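Trans-isoprenyl diphosphate synthase (Caulobacter crescentus, PDB 3OYR) probably makes octaprenyl diphosphate, the precursor of isoprenoid quinone side chains, by extending farnesyl diphosphate with five isopentenyl units. Local coordinates at residues B[72-77]-B[89-94]. Sequence-based numbering, arbitrary orientation. Where two conformers were deposited one is given.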
loop_
_atom_site.group_PDB
_atom_site.type_symbol
_atom_site.label_atom_id
_atom_site.label_comp_id
_atom_site.label_asym_id
_atom_site.label_seq_id
_atom_site.Cartn_x
_atom_site.Cartn_y
_atom_site.Cartn_z
ATOM N N MET B 72 -12.466 3.441 -17.168
ATOM C CA MET B 72 -12.796 4.853 -16.989
ATOM C C MET B 72 -11.613 5.769 -17.290
ATOM O O MET B 72 -11.805 6.817 -17.890
ATOM C CB MET B 72 -13.410 5.111 -15.614
ATOM C CG MET B 72 -14.873 4.728 -15.593
ATOM S SD MET B 72 -15.522 4.480 -13.942
ATOM C CE MET B 72 -15.262 6.156 -13.318
ATOM N N THR B 73 -10.403 5.356 -16.909
ATOM C CA THR B 73 -9.203 6.086 -17.286
ATOM C C THR B 73 -9.115 6.154 -18.809
ATOM O O THR B 73 -8.894 7.237 -19.374
ATOM C CB THR B 73 -7.922 5.413 -16.735
ATOM O OG1 THR B 73 -8.001 5.322 -15.312
ATOM C CG2 THR B 73 -6.652 6.206 -17.141
ATOM N N VAL B 74 -9.294 5.009 -19.466
ATOM C CA VAL B 74 -9.286 4.951 -20.936
ATOM C C VAL B 74 -10.373 5.865 -21.535
ATOM O O VAL B 74 -10.079 6.749 -22.348
ATOM C CB VAL B 74 -9.400 3.490 -21.469
ATOM C CG1 VAL B 74 -9.720 3.508 -22.965
ATOM C CG2 VAL B 74 -8.104 2.729 -21.195
ATOM N N ALA B 75 -11.611 5.673 -21.100
ATOM C CA ALA B 75 -12.729 6.537 -21.550
ATOM C C ALA B 75 -12.487 8.040 -21.364
ATOM O O ALA B 75 -12.762 8.846 -22.278
ATOM C CB ALA B 75 -14.041 6.123 -20.877
ATOM N N ALA B 76 -11.943 8.412 -20.203
ATOM C CA ALA B 76 -11.704 9.816 -19.893
ATOM C C ALA B 76 -10.632 10.396 -20.784
ATOM O O ALA B 76 -10.751 11.537 -21.225
ATOM C CB ALA B 76 -11.308 9.993 -18.439
ATOM N N ALA B 77 -9.588 9.610 -21.046
ATOM C CA ALA B 77 -8.495 10.071 -21.908
ATOM C C ALA B 77 -8.941 10.306 -23.360
ATOM O O ALA B 77 -8.595 11.329 -23.982
ATOM C CB ALA B 77 -7.311 9.097 -21.841
ATOM N N LYS B 89 -0.630 3.350 -19.040
ATOM C CA LYS B 89 0.142 3.086 -17.825
ATOM C C LYS B 89 -0.591 3.528 -16.562
ATOM O O LYS B 89 -0.561 2.809 -15.552
ATOM C CB LYS B 89 1.531 3.704 -17.892
ATOM C CG LYS B 89 2.331 3.256 -19.112
ATOM C CD LYS B 89 3.764 3.750 -19.048
ATOM C CE LYS B 89 4.615 3.110 -20.158
ATOM N NZ LYS B 89 6.077 3.357 -19.903
ATOM N N LEU B 90 -1.251 4.688 -16.635
ATOM C CA LEU B 90 -2.118 5.188 -15.550
ATOM C C LEU B 90 -3.273 4.241 -15.323
ATOM O O LEU B 90 -3.540 3.861 -14.177
ATOM C CB LEU B 90 -2.636 6.603 -15.839
ATOM C CG LEU B 90 -1.572 7.678 -16.078
ATOM C CD1 LEU B 90 -2.214 8.999 -16.477
ATOM C CD2 LEU B 90 -0.652 7.890 -14.879
ATOM N N ALA B 91 -3.914 3.803 -16.409
ATOM C CA ALA B 91 -5.006 2.816 -16.311
ATOM C C ALA B 91 -4.553 1.544 -15.624
ATOM O O ALA B 91 -5.245 1.031 -14.730
ATOM C CB ALA B 91 -5.598 2.505 -17.696
ATOM N N ALA B 92 -3.383 1.046 -16.033
ATOM C CA ALA B 92 -2.769 -0.105 -15.380
ATOM C C ALA B 92 -2.475 0.144 -13.877
ATOM O O ALA B 92 -2.754 -0.717 -13.008
ATOM C CB ALA B 92 -1.481 -0.508 -16.150
ATOM N N ALA B 93 -1.898 1.306 -13.573
ATOM C CA ALA B 93 -1.617 1.701 -12.166
ATOM C C ALA B 93 -2.889 1.708 -11.315
ATOM O O ALA B 93 -2.901 1.206 -10.161
ATOM C CB ALA B 93 -0.949 3.071 -12.114
ATOM N N VAL B 94 -3.972 2.229 -11.905
ATOM C CA VAL B 94 -5.282 2.291 -11.226
ATOM C C VAL B 94 -5.778 0.891 -10.854
ATOM O O VAL B 94 -6.234 0.646 -9.707
ATOM C CB VAL B 94 -6.298 3.046 -12.137
ATOM C CG1 VAL B 94 -7.711 2.812 -11.716
ATOM C CG2 VAL B 94 -5.997 4.507 -12.131
#
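T73 lays its methyl over one face of the flat peptide unit joining L90 to A91: CG2 stands almost directly above the nitrogen, with T73 CG2 3.7 Å from A91 N. No flat side chain takes part. Beside the peptide, T73 CG2 also reaches L90 CB at 4.2 Å. Chi1 of -58° sets CG2 anti to the backbone N of T73 and OG1 anti to its carbonyl carbon, splitting the two branches along the partner helix. OG1 goes the other way, to V94, where T73 OG1 and V94 CG2 are 3.8 Å apart and the two side chains pass alongside one another, each running toward the other's helix. The beta carbons meet as well, T73 CB lying 3.8 Å from A91 CB. With only a methyl at A91, the short segment axes come to 9.1 Å at 152° between their N-to-C directions. These are consecutive, nearly antiparallel helices (68-79 and 87-109) of the all-helical isoprenoid synthase fold; the second holds the V94 side chain about 10 Å from bound dimethylallyl diphosphate and, farther along, carries D105 and D109, which bind calcium. Apolar contact continues from V74 CG2 to A91 CB at 4.3 Å, with helix 25-45 adding A31 against V74 and V38 against A91. No hydrogen bond crosses between the segments, but the buried T73 hydroxyl hydrogen-bonds to A199 O on helix 181-206, a residue V94 also touches, with a weak bond to R69 O. An alanine in place of T73 would keep the meeting of beta carbons but would probably leave the A199 carbonyl without this donor and the face of the L90-A91 peptide less well covered.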